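Local coordinates for protein TetR-family transcriptional regulator (Streptomyces coelicolor A3, PDB 2QIB) that probably binds DNA through a helix-turn-helix domain and regulates transcription, as expected of a TetR-family regulator, at residues Val34-Ile39 against Leu49-Phe54; Phe76-Gln81 against Leu88-Gly93; Arg94-Val99 against Leu165-Gly170; Ala191-Ala194 against Glu199-Ala202. All blocks are in the same frame, centred on the assembly; numbering follows the deposited sequence.

Overall arrangement
Interaction 1 lies in the helix-turn-helix region, its centre about 28 Å from that of interaction 3 and about 52 Å from that of interaction 4; the other three belong to the larger helical body. Interactions 2 and 3 share helix 84-101 and touch through E78 and R94, yet differ sharply: interaction 2 is a surface contact with a salt bridge and waters, whereas interaction 3 is buried, aromatic and aliphatic. Interactions 1 and 4 are also buried and pack helices close in sequence, the first through branched aliphatic groups and a tyrosine, the second through small residues and a selenomethionine. Interactions 3 and 4 both reach the second subunit.

Interaction 1: Val34-Ile39 against Leu49-Phe54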
loop_
_atom_site.group_PDB
_atom_site.type_symbol
_atom_site.label_atom_id
_atom_site.label_comp_id
_atom_site.label_asym_id
_atom_site.label_seq_id
_atom_site.Cartn_x
_atom_site.Cartn_y
_atom_site.Cartn_z
ATOM N N VAL A 34 -18.485 -7.500 16.936
ATOM C CA VAL A 34 -18.522 -8.940 17.175
ATOM C C VAL A 34 -18.215 -9.157 18.642
ATOM O O VAL A 34 -17.184 -8.715 19.129
ATOM C CB VAL A 34 -17.492 -9.707 16.284
ATOM C CG1 VAL A 34 -17.517 -11.208 16.600
ATOM C CG2 VAL A 34 -17.831 -9.484 14.788
ATOM N N SER A 35 -19.113 -9.833 19.349
ATOM C CA SER A 35 -18.938 -10.064 20.796
ATOM C C SER A 35 -18.701 -11.538 21.113
ATOM O O SER A 35 -19.044 -12.427 20.339
ATOM C CB SER A 35 -20.178 -9.617 21.579
ATOM O OG SER A 35 -21.289 -10.462 21.298
ATOM N N ILE A 36 -18.160 -11.793 22.299
ATOM C CA ILE A 36 -18.049 -13.174 22.787
ATOM C C ILE A 36 -19.415 -13.833 22.861
ATOM O O ILE A 36 -19.573 -14.995 22.457
ATOM C CB ILE A 36 -17.343 -13.239 24.153
ATOM C CG1 ILE A 36 -15.902 -12.727 24.050
ATOM C CG2 ILE A 36 -17.472 -14.663 24.785
ATOM C CD1 ILE A 36 -15.018 -13.479 23.055
ATOM N N ASP A 37 -20.413 -13.097 23.360
ATOM C CA ASP A 37 -21.779 -13.627 23.419
ATOM C C ASP A 37 -22.281 -14.080 22.027
ATOM O O ASP A 37 -22.948 -15.105 21.895
ATOM C CB ASP A 37 -22.725 -12.597 24.023
ATOM C CG ASP A 37 -22.584 -12.485 25.546
ATOM O OD1 ASP A 37 -21.900 -13.340 26.167
ATOM O OD2 ASP A 37 -23.181 -11.554 26.133
ATOM N N GLU A 38 -21.953 -13.319 20.986
ATOM C CA GLU A 38 -22.403 -13.685 19.637
ATOM C C GLU A 38 -21.689 -14.944 19.142
ATOM O O GLU A 38 -22.275 -15.797 18.462
ATOM C CB GLU A 38 -22.201 -12.516 18.679
ATOM C CG GLU A 38 -23.225 -11.410 18.932
ATOM C CD GLU A 38 -22.902 -10.121 18.189
ATOM O OE1 GLU A 38 -21.752 -9.944 17.794
ATOM O OE2 GLU A 38 -23.818 -9.285 18.034
ATOM N N ILE A 39 -20.402 -15.023 19.462
ATOM C CA ILE A 39 -19.597 -16.189 19.113
ATOM C C ILE A 39 -20.143 -17.443 19.836
ATOM O O ILE A 39 -20.377 -18.472 19.195
ATOM C CB ILE A 39 -18.098 -15.917 19.405
ATOM C CG1 ILE A 39 -17.569 -14.849 18.416
ATOM C CG2 ILE A 39 -17.282 -17.231 19.321
ATOM C CD1 ILE A 39 -16.148 -14.269 18.802
ATOM N N LEU A 49 -18.017 -21.022 28.533
ATOM C CA LEU A 49 -17.344 -22.085 27.774
ATOM C C LEU A 49 -16.410 -21.538 26.660
ATOM O O LEU A 49 -15.365 -22.141 26.371
ATOM C CB LEU A 49 -18.335 -23.164 27.281
ATOM C CG LEU A 49 -17.699 -24.438 26.688
ATOM C CD1 LEU A 49 -16.687 -25.075 27.661
ATOM C CD2 LEU A 49 -18.793 -25.443 26.328
ATOM N N VAL A 50 -16.747 -20.385 26.061
ATOM C CA VAL A 50 -15.836 -19.743 25.104
ATOM C C VAL A 50 -14.513 -19.396 25.793
ATOM O O VAL A 50 -13.444 -19.652 25.264
ATOM C CB VAL A 50 -16.439 -18.463 24.461
ATOM C CG1 VAL A 50 -15.399 -17.754 23.588
ATOM C CG2 VAL A 50 -17.696 -18.820 23.660
ATOM N N TYR A 51 -14.597 -18.851 27.014
ATOM C CA TYR A 51 -13.384 -18.489 27.747
ATOM C C TYR A 51 -12.581 -19.716 28.234
ATOM O O TYR A 51 -11.426 -19.577 28.647
ATOM C CB TYR A 51 -13.743 -17.591 28.937
ATOM C CG TYR A 51 -14.153 -16.188 28.553
ATOM C CD1 TYR A 51 -13.188 -15.217 28.249
ATOM C CD2 TYR A 51 -15.499 -15.837 28.499
ATOM C CE1 TYR A 51 -13.572 -13.938 27.919
ATOM C CE2 TYR A 51 -15.894 -14.546 28.189
ATOM C CZ TYR A 51 -14.923 -13.610 27.897
ATOM O OH TYR A 51 -15.302 -12.340 27.558
ATOM N N HIS A 52 -13.180 -20.903 28.189
ATOM C CA HIS A 52 -12.417 -22.132 28.445
ATOM C C HIS A 52 -11.328 -22.329 27.383
ATOM O O HIS A 52 -10.268 -22.884 27.673
ATOM C CB HIS A 52 -13.340 -23.345 28.488
ATOM C CG HIS A 52 -12.652 -24.604 28.933
ATOM N ND1 HIS A 52 -12.326 -24.838 30.251
ATOM C CD2 HIS A 52 -12.210 -25.682 28.241
ATOM C CE1 HIS A 52 -11.729 -26.012 30.357
ATOM N NE2 HIS A 52 -11.646 -26.548 29.154
ATOM N N TYR A 53 -11.612 -21.872 26.163
ATOM C CA TYR A 53 -10.726 -22.080 24.998
ATOM C C TYR A 53 -9.827 -20.903 24.668
ATOM O O TYR A 53 -8.701 -21.064 24.169
ATOM C CB TYR A 53 -11.599 -22.453 23.804
ATOM C CG TYR A 53 -12.221 -23.814 23.954
ATOM C CD1 TYR A 53 -11.516 -24.950 23.539
ATOM C CD2 TYR A 53 -13.495 -23.993 24.499
ATOM C CE1 TYR A 53 -12.047 -26.209 23.662
ATOM C CE2 TYR A 53 -14.037 -25.277 24.647
ATOM C CZ TYR A 53 -13.291 -26.380 24.203
ATOM O OH TYR A 53 -13.752 -27.667 24.306
ATOM N N PHE A 54 -10.324 -19.700 24.939
ATOM C CA PHE A 54 -9.587 -18.464 24.677
ATOM C C PHE A 54 -9.759 -17.522 25.867
ATOM O O PHE A 54 -10.880 -17.331 26.325
ATOM C CB PHE A 54 -10.100 -17.828 23.381
ATOM C CG PHE A 54 -9.916 -18.720 22.195
ATOM C CD1 PHE A 54 -8.718 -18.701 21.483
ATOM C CD2 PHE A 54 -10.909 -19.635 21.840
ATOM C CE1 PHE A 54 -8.525 -19.555 20.410
ATOM C CE2 PHE A 54 -10.724 -20.502 20.764
ATOM C CZ PHE A 54 -9.533 -20.461 20.051
#
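I36 and V50 form the small apolar seam between the two helices of a helix-turn-helix, the DNA-binding unit predicted here and usual in TetR-family regulators. I36, at the first turn of helix 36-43, sends both its branches across to helix 47-53. Its CG2 lies anti to the backbone N, and this I36 methyl meets two partners, V50 CG1 at 3.9 Å and Y51 CE2 at 3.8 Å. A beta-branched residue suits this place because two arms diverge straight from CB: the methyl reaches V50 and Y51 while the longer arm lies on the Y51 hydroxyl. V50 presents CB and CG1 to the same methyl, while I45 in the turn also touches this valine, so it is buried from more than one direction. Y51 flanks the seam, its ring meeting I36 CG2 obliquely. Tyrosine suits a partly exposed border, its ring carbons packing on the isoleucine. Around the start of helix 36-43, S35 and E38 make a capping box: E38 N donates to S35 OG at 2.9 Å, and S35 N donates back to E38 OE1 from above the carboxylate plane. At the edge of the seam, Y51 OH rests 3.6 Å from I36 CG1.

Interaction 2: Phe76-Gln81 against Leu88-Gly93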
loop_
_atom_site.group_PDB
_atom_site.type_symbol
_atom_site.label_atom_id
_atom_site.label_comp_id
_atom_site.label_asym_id
_atom_site.label_seq_id
_atom_site.Cartn_x
_atom_site.Cartn_y
_atom_site.Cartn_z
ATOM N N PHE A 76 -1.635 -18.408 -2.635
ATOM C CA PHE A 76 -0.552 -17.860 -3.492
ATOM C C PHE A 76 0.239 -18.925 -4.267
ATOM O O PHE A 76 1.000 -18.591 -5.186
ATOM C CB PHE A 76 0.443 -17.042 -2.659
ATOM C CG PHE A 76 -0.153 -15.819 -2.002
ATOM C CD1 PHE A 76 -1.265 -15.169 -2.520
ATOM C CD2 PHE A 76 0.440 -15.318 -0.854
ATOM C CE1 PHE A 76 -1.765 -14.009 -1.909
ATOM C CE2 PHE A 76 -0.061 -14.174 -0.231
ATOM C CZ PHE A 76 -1.167 -13.532 -0.762
ATOM N N VAL A 77 0.080 -20.194 -3.885
ATOM C CA VAL A 77 0.891 -21.257 -4.458
ATOM C C VAL A 77 0.296 -21.614 -5.808
ATOM O O VAL A 77 -0.893 -21.910 -5.894
ATOM C CB VAL A 77 0.960 -22.498 -3.533
ATOM C CG1 VAL A 77 1.781 -23.602 -4.219
ATOM C CG2 VAL A 77 1.595 -22.109 -2.184
ATOM N N GLU A 78 1.130 -21.584 -6.850
ATOM C CA GLU A 78 0.674 -21.744 -8.251
ATOM C C GLU A 78 1.798 -22.425 -9.028
ATOM O O GLU A 78 2.953 -22.049 -8.872
ATOM C CB GLU A 78 0.386 -20.352 -8.854
ATOM C CG GLU A 78 -0.096 -20.360 -10.321
ATOM C CD GLU A 78 -1.450 -21.059 -10.529
ATOM O OE1 GLU A 78 -2.270 -21.114 -9.593
ATOM O OE2 GLU A 78 -1.722 -21.534 -11.663
ATOM N N PRO A 79 1.480 -23.473 -9.827
ATOM C CA PRO A 79 2.522 -24.195 -10.572
ATOM C C PRO A 79 3.332 -23.277 -11.480
ATOM O O PRO A 79 2.783 -22.332 -12.077
ATOM C CB PRO A 79 1.726 -25.187 -11.439
ATOM C CG PRO A 79 0.465 -25.369 -10.720
ATOM C CD PRO A 79 0.148 -24.035 -10.078
ATOM N N ARG A 80 4.634 -23.547 -11.559
ATOM C CA ARG A 80 5.532 -22.769 -12.405
ATOM C C ARG A 80 5.524 -23.298 -13.831
ATOM O O ARG A 80 6.488 -23.947 -14.276
ATOM C CB ARG A 80 6.936 -22.738 -11.814
ATOM C CG ARG A 80 6.953 -22.139 -10.421
ATOM C CD ARG A 80 8.345 -21.760 -9.931
ATOM N NE ARG A 80 9.284 -22.879 -9.861
ATOM C CZ ARG A 80 9.285 -23.827 -8.926
ATOM N NH1 ARG A 80 8.371 -23.851 -7.961
ATOM N NH2 ARG A 80 10.205 -24.776 -8.964
ATOM N N GLN A 81 4.423 -23.029 -14.530
ATOM C CA GLN A 81 4.169 -23.581 -15.850
ATOM C C GLN A 81 3.469 -22.542 -16.722
ATOM O O GLN A 81 2.594 -21.819 -16.253
ATOM C CB GLN A 81 3.262 -24.824 -15.740
ATOM C CG GLN A 81 3.891 -26.027 -15.025
ATOM C CD GLN A 81 5.036 -26.673 -15.811
ATOM O OE1 GLN A 81 6.008 -27.175 -15.224
ATOM N NE2 GLN A 81 4.926 -26.663 -17.142
ATOM N N LEU A 88 -0.007 -15.426 -12.636
ATOM C CA LEU A 88 -0.394 -14.341 -11.716
ATOM C C LEU A 88 -1.901 -14.050 -11.772
ATOM O O LEU A 88 -2.532 -13.822 -10.720
ATOM C CB LEU A 88 0.431 -13.082 -11.990
ATOM C CG LEU A 88 0.181 -11.901 -11.030
ATOM C CD1 LEU A 88 0.478 -12.280 -9.571
ATOM C CD2 LEU A 88 1.095 -10.744 -11.454
ATOM N N LEU A 89 -2.489 -14.066 -12.970
ATOM C CA LEU A 89 -3.928 -13.831 -13.093
ATOM C C LEU A 89 -4.704 -14.877 -12.302
ATOM O O LEU A 89 -5.678 -14.540 -11.622
ATOM C CB LEU A 89 -4.377 -13.820 -14.567
ATOM C CG LEU A 89 -5.842 -13.425 -14.772
ATOM C CD1 LEU A 89 -6.157 -12.037 -14.159
ATOM C CD2 LEU A 89 -6.208 -13.490 -16.271
ATOM N N ARG A 90 -4.268 -16.138 -12.362
ATOM C CA ARG A 90 -4.960 -17.194 -11.594
ATOM C C ARG A 90 -4.909 -16.932 -10.088
ATOM O O ARG A 90 -5.920 -17.058 -9.359
ATOM C CB ARG A 90 -4.401 -18.580 -11.939
ATOM C CG ARG A 90 -4.912 -19.005 -13.315
ATOM C CD ARG A 90 -4.526 -20.453 -13.653
ATOM N NE ARG A 90 -3.097 -20.602 -13.910
ATOM C CZ ARG A 90 -2.507 -20.441 -15.095
ATOM N NH1 ARG A 90 -3.208 -20.074 -16.174
ATOM N NH2 ARG A 90 -1.197 -20.615 -15.181
ATOM N N VAL A 91 -3.717 -16.543 -9.618
ATOM C CA VAL A 91 -3.587 -16.201 -8.201
ATOM C C VAL A 91 -4.462 -14.964 -7.878
ATOM O O VAL A 91 -5.115 -14.903 -6.827
ATOM C CB VAL A 91 -2.132 -15.889 -7.821
ATOM C CG1 VAL A 91 -2.066 -15.455 -6.333
ATOM C CG2 VAL A 91 -1.247 -17.107 -8.070
HETATM N N MSE A 92 -4.465 -13.956 -8.748
HETATM C CA MSE A 92 -5.338 -12.780 -8.495
HETATM C C MSE A 92 -6.829 -13.165 -8.348
HETATM O O MSE A 92 -7.536 -12.581 -7.543
HETATM C CB MSE A 92 -5.185 -11.712 -9.580
HETATM C CG MSE A 92 -3.811 -11.023 -9.628
HETATM SE SE MSE A 92 -3.486 -10.035 -7.966
HETATM C CE MSE A 92 -2.599 -11.447 -6.916
ATOM N N GLY A 93 -7.294 -14.150 -9.118
ATOM C CA GLY A 93 -8.690 -14.647 -8.960
ATOM C C GLY A 93 -8.929 -15.159 -7.554
ATOM O O GLY A 93 -9.950 -14.844 -6.925
HETATM O O HOH W 1 0.279 -22.248 -13.254
HETATM O O HOH W 2 0.769 -20.084 -17.273
#
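E78 meets V91 and R90 where the loop joining helices 57-75 and 84-101 packs back on the second of them, whose 88-93 turns lie in the TetR-family C-terminal domain. At the root of the side chain, E78 CB lies 3.7 Å from V91 CG2, and CG follows along the same methyl at 4.1 Å. The chain then bends, chi2 64°, which carries E78 CD off the valine and over to R90, whose CB is 4.1 Å away. There the carboxylate splits its work. OE1 pairs with R94, one turn further along the helix, while E78 OE2 accepts from R90 NE at 2.8 Å. That bond is nearly straight, 168° at the hydrogen; it runs in the guanidinium plane but reaches OE2 from above the carboxylate plane, the two flat groups being turned 44° apart. Glutamate suits the place, with methylenes for the valine and an oxygen for each arginine. Deeper in, F76 CD1 packs on V91 CG1, while the ring also touches helix 119-140. Toward solvent, one water donates to both E78 OE2 and P79 O and accepts from R90 NH2. A second water accepts from R90 NH2 at 2.9 Å and donates to Q81 O at 2.7 Å.

Interaction 3: Arg94-Val99 against Leu165-Gly170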
loop_
_atom_site.group_PDB
_atom_site.type_symbol
_atom_site.label_atom_id
_atom_site.label_comp_id
_atom_site.label_asym_id
_atom_site.label_seq_id
_atom_site.Cartn_x
_atom_site.Cartn_y
_atom_site.Cartn_z
ATOM N N ARG A 94 -8.004 -15.981 -7.075
ATOM C CA ARG A 94 -8.113 -16.541 -5.717
ATOM C C ARG A 94 -7.985 -15.447 -4.634
ATOM O O ARG A 94 -8.689 -15.483 -3.607
ATOM C CB ARG A 94 -7.067 -17.628 -5.520
ATOM C CG ARG A 94 -7.338 -18.881 -6.431
ATOM C CD ARG A 94 -6.589 -20.116 -5.917
ATOM N NE ARG A 94 -5.140 -19.977 -6.044
ATOM C CZ ARG A 94 -4.425 -20.248 -7.142
ATOM N NH1 ARG A 94 -5.001 -20.632 -8.300
ATOM N NH2 ARG A 94 -3.117 -20.104 -7.091
ATOM N N TYR A 95 -7.114 -14.471 -4.898
ATOM C CA TYR A 95 -6.924 -13.345 -4.006
ATOM C C TYR A 95 -8.211 -12.534 -3.870
ATOM O O TYR A 95 -8.687 -12.311 -2.755
ATOM C CB TYR A 95 -5.744 -12.493 -4.491
ATOM C CG TYR A 95 -5.584 -11.160 -3.768
ATOM C CD1 TYR A 95 -5.460 -11.097 -2.369
ATOM C CD2 TYR A 95 -5.522 -9.960 -4.493
ATOM C CE1 TYR A 95 -5.251 -9.848 -1.713
ATOM C CE2 TYR A 95 -5.313 -8.718 -3.854
ATOM C CZ TYR A 95 -5.196 -8.668 -2.468
ATOM O OH TYR A 95 -4.989 -7.482 -1.806
ATOM N N PHE A 96 -8.848 -12.182 -4.991
ATOM C CA PHE A 96 -10.120 -11.473 -4.910
ATOM C C PHE A 96 -11.260 -12.310 -4.323
ATOM O O PHE A 96 -12.138 -11.770 -3.634
ATOM C CB PHE A 96 -10.489 -10.856 -6.265
ATOM C CG PHE A 96 -9.812 -9.492 -6.483
ATOM C CD1 PHE A 96 -8.472 -9.418 -6.852
ATOM C CD2 PHE A 96 -10.520 -8.329 -6.289
ATOM C CE1 PHE A 96 -7.845 -8.181 -7.032
ATOM C CE2 PHE A 96 -9.905 -7.052 -6.460
ATOM C CZ PHE A 96 -8.573 -6.991 -6.846
ATOM N N ASP A 97 -11.229 -13.619 -4.573
ATOM C CA ASP A 97 -12.225 -14.531 -3.941
ATOM C C ASP A 97 -12.069 -14.376 -2.426
ATOM O O ASP A 97 -13.053 -14.194 -1.688
ATOM C CB ASP A 97 -11.900 -15.989 -4.304
ATOM C CG ASP A 97 -12.361 -16.382 -5.706
ATOM O OD1 ASP A 97 -13.082 -15.604 -6.380
ATOM O OD2 ASP A 97 -11.970 -17.500 -6.137
ATOM N N PHE A 98 -10.826 -14.445 -1.970
ATOM C CA PHE A 98 -10.540 -14.325 -0.532
ATOM C C PHE A 98 -11.031 -13.007 0.036
ATOM O O PHE A 98 -11.690 -12.953 1.075
ATOM C CB PHE A 98 -9.034 -14.469 -0.280
ATOM C CG PHE A 98 -8.674 -14.403 1.190
ATOM C CD1 PHE A 98 -8.642 -15.572 1.964
ATOM C CD2 PHE A 98 -8.391 -13.182 1.787
ATOM C CE1 PHE A 98 -8.334 -15.503 3.328
ATOM C CE2 PHE A 98 -8.073 -13.101 3.150
ATOM C CZ PHE A 98 -8.038 -14.250 3.914
ATOM N N VAL A 99 -10.664 -11.912 -0.633
ATOM C CA VAL A 99 -11.023 -10.538 -0.194
ATOM C C VAL A 99 -12.550 -10.377 -0.131
ATOM O O VAL A 99 -13.097 -9.850 0.847
ATOM C CB VAL A 99 -10.377 -9.466 -1.113
ATOM C CG1 VAL A 99 -10.886 -8.081 -0.758
ATOM C CG2 VAL A 99 -8.833 -9.523 -0.963
ATOM N N LEU A 165 -8.559 -3.155 -1.333
ATOM C CA LEU A 165 -9.272 -2.357 -0.325
ATOM C C LEU A 165 -10.146 -1.288 -0.999
ATOM O O LEU A 165 -11.318 -1.051 -0.613
ATOM C CB LEU A 165 -8.268 -1.673 0.616
ATOM C CG LEU A 165 -7.550 -2.617 1.567
ATOM C CD1 LEU A 165 -6.365 -1.887 2.207
ATOM C CD2 LEU A 165 -8.578 -3.174 2.646
ATOM N N LEU A 166 -9.610 -0.668 -2.053
ATOM C CA LEU A 166 -10.370 0.345 -2.754
ATOM C C LEU A 166 -11.538 -0.306 -3.492
ATOM O O LEU A 166 -12.617 0.305 -3.613
ATOM C CB LEU A 166 -9.459 1.135 -3.721
ATOM C CG LEU A 166 -8.448 2.033 -2.977
ATOM C CD1 LEU A 166 -7.265 2.437 -3.887
ATOM C CD2 LEU A 166 -9.173 3.300 -2.382
ATOM N N TRP A 167 -11.324 -1.538 -3.985
ATOM C CA TRP A 167 -12.380 -2.291 -4.684
ATOM C C TRP A 167 -13.568 -2.509 -3.734
ATOM O O TRP A 167 -14.724 -2.194 -4.084
ATOM C CB TRP A 167 -11.863 -3.605 -5.244
ATOM C CG TRP A 167 -12.973 -4.489 -5.734
ATOM C CD1 TRP A 167 -13.816 -4.269 -6.796
ATOM C CD2 TRP A 167 -13.387 -5.720 -5.133
ATOM N NE1 TRP A 167 -14.705 -5.346 -6.926
ATOM C CE2 TRP A 167 -14.462 -6.230 -5.903
ATOM C CE3 TRP A 167 -12.906 -6.472 -4.043
ATOM C CZ2 TRP A 167 -15.087 -7.460 -5.590
ATOM C CZ3 TRP A 167 -13.532 -7.685 -3.720
ATOM C CH2 TRP A 167 -14.596 -8.170 -4.502
ATOM N N LEU A 168 -13.261 -2.926 -2.517
ATOM C CA LEU A 168 -14.308 -3.223 -1.505
ATOM C C LEU A 168 -15.194 -2.029 -1.156
ATOM O O LEU A 168 -16.363 -2.201 -0.743
ATOM C CB LEU A 168 -13.677 -3.780 -0.252
ATOM C CG LEU A 168 -13.167 -5.214 -0.289
ATOM C CD1 LEU A 168 -12.419 -5.481 1.000
ATOM C CD2 LEU A 168 -14.338 -6.206 -0.440
ATOM N N ASP A 169 -14.653 -0.825 -1.300
ATOM C CA ASP A 169 -15.409 0.382 -0.987
ATOM C C ASP A 169 -16.348 0.736 -2.149
ATOM O O ASP A 169 -16.069 1.653 -2.942
ATOM C CB ASP A 169 -14.454 1.528 -0.658
ATOM C CG ASP A 169 -15.180 2.738 -0.096
ATOM O OD1 ASP A 169 -16.412 2.640 0.157
ATOM O OD2 ASP A 169 -14.525 3.789 0.058
ATOM N N GLY A 170 -17.448 -0.005 -2.272
ATOM C CA GLY A 170 -18.463 0.295 -3.273
ATOM C C GLY A 170 -18.534 -0.684 -4.437
ATOM O O GLY A 170 -19.542 -0.730 -5.139
#
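The striking feature is an edge-to-face aromatic pair: F96 turns the CD2–CE2 edge of its ring onto one face of the W167 indole. The phenyl and the six-membered ring of the tryptophan have centroids 5.3 Å apart and planes inclined at 66°. F96 CD2 comes to 3.8 Å from W167 CE3, landing toward the rim of the indole and not above its middle. W167 can lie across the gap because chi1, at 170°, turns CG away from the backbone N and swings the broad indole toward helix 84-101; a large flat side chain is well suited to bridging backbones that lie 9.5 Å apart between the CA atoms of F96 and W167. One turn on from F96, V99 closes the other end of the contact. V99 CG1 lies in the plane of the indole, at the edge, 4.0 Å from W167 CZ3. V99 CG1 also presses on L168 CD1 at 3.5 Å, closer than usual for two carbons, so the fit here is tight. The contact thus joins helix 84-101 to the last turns of helix 147-168 within the TetR-family C-terminal domain. Helix 175-194 packs against both aromatic rings, and helix 103-116 reaches L168. With apolar side chains making almost all of it, the junction depends on shape and burial, together with the weak electrostatic preference of an aromatic edge for an aromatic face.

Interaction 4: Ala191-Ala194 against Glu199-Ala202; sequences AVSA and EMGA
The flat groups that M200 and A194 meet across this helix-to-helix corner are peptide planes, since no ring takes part. M200, a selenomethionine, sets its CG over one face of the S193–A194 peptide, with M200 CG almost directly above A194 N at 3.7 Å. In return A194 CB lies over a face of the M200–G201 peptide, 4.0 Å from G201 N, so each helix rests a carbon on the backbone of the other. At the border of this patch S193 OG comes within 3.5 Å of M200 CG, a van der Waals contact from the flank. With chi1 at -160° the selenomethionine extends from its own helix, and the long side chain lets CG lie on the neighbouring backbone. Small residues allow the close approach. A194 CB sits 3.8 Å from G201 CA, and the CA atoms of A194 and G201 are only 4.3 Å apart, which alanine against glycine readily permits. The contact joins the end of helix 175-194 to the start of helix 198-209, where D197 OD2 accepts a hydrogen bond from M200 N. Helix 147-168 lies against it, with R148 and V152 touching S193 and L149 touching M200. The second subunit packs here too: its Q181 meets S193 and its L227 meets A194, placing the corner beside the dimer interface, which in this family is commonly built from helices equivalent to 147-168 and 175-194.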
loop_
_atom_site.group_PDB
_atom_site.type_symbol
_atom_site.label_atom_id
_atom_site.label_comp_id
_atom_site.label_asym_id
_atom_site.label_seq_id
_atom_site.Cartn_x
_atom_site.Cartn_y
_atom_site.Cartn_z
ATOM N N ALA A 191 8.748 -2.704 -15.996
ATOM C CA ALA A 191 9.272 -2.005 -17.175
ATOM C C ALA A 191 9.801 -0.599 -16.863
ATOM O O ALA A 191 10.798 -0.160 -17.450
ATOM C CB ALA A 191 8.240 -1.922 -18.245
ATOM N N VAL A 192 9.125 0.109 -15.972
ATOM C CA VAL A 192 9.570 1.443 -15.571
ATOM C C VAL A 192 10.958 1.348 -14.929
ATOM O O VAL A 192 11.865 2.106 -15.284
ATOM C CB VAL A 192 8.548 2.146 -14.629
ATOM C CG1 VAL A 192 9.150 3.382 -13.992
ATOM C CG2 VAL A 192 7.303 2.531 -15.435
ATOM N N SER A 193 11.127 0.393 -14.019
ATOM C CA SER A 193 12.405 0.209 -13.334
ATOM C C SER A 193 13.504 -0.196 -14.321
ATOM O O SER A 193 14.635 0.242 -14.201
ATOM C CB SER A 193 12.295 -0.844 -12.250
ATOM O OG SER A 193 13.531 -1.013 -11.568
ATOM N N ALA A 194 13.169 -1.047 -15.278
ATOM C CA ALA A 194 14.141 -1.485 -16.314
ATOM C C ALA A 194 14.891 -0.328 -16.998
ATOM O O ALA A 194 16.017 -0.518 -17.521
ATOM C CB ALA A 194 13.434 -2.352 -17.347
ATOM N N GLU A 199 20.477 -4.950 -15.331
ATOM C CA GLU A 199 20.123 -6.209 -14.690
ATOM C C GLU A 199 18.583 -6.356 -14.639
ATOM O O GLU A 199 18.017 -7.410 -14.994
ATOM C CB GLU A 199 20.791 -6.289 -13.306
ATOM C CG GLU A 199 20.768 -7.658 -12.645
ATOM C CD GLU A 199 21.385 -7.651 -11.243
ATOM O OE1 GLU A 199 21.483 -6.572 -10.605
ATOM O OE2 GLU A 199 21.761 -8.744 -10.764
HETATM N N MSE A 200 17.901 -5.277 -14.250
HETATM C CA MSE A 200 16.447 -5.218 -14.322
HETATM C C MSE A 200 15.927 -5.393 -15.767
HETATM O O MSE A 200 14.984 -6.155 -16.004
HETATM C CB MSE A 200 15.963 -3.896 -13.698
HETATM C CG MSE A 200 14.526 -3.879 -13.269
HETATM SE SE MSE A 200 14.037 -5.294 -11.940
HETATM C CE MSE A 200 12.526 -5.837 -12.910
ATOM N N GLY A 201 16.554 -4.706 -16.726
ATOM C CA GLY A 201 16.173 -4.819 -18.140
ATOM C C GLY A 201 16.209 -6.259 -18.642
ATOM O O GLY A 201 15.310 -6.712 -19.336
ATOM N N ALA A 202 17.248 -6.988 -18.262
ATOM C CA ALA A 202 17.403 -8.354 -18.722
ATOM C C ALA A 202 16.308 -9.253 -18.156
ATOM O O ALA A 202 15.782 -10.113 -18.872
ATOM C CB ALA A 202 18.793 -8.885 -18.371
#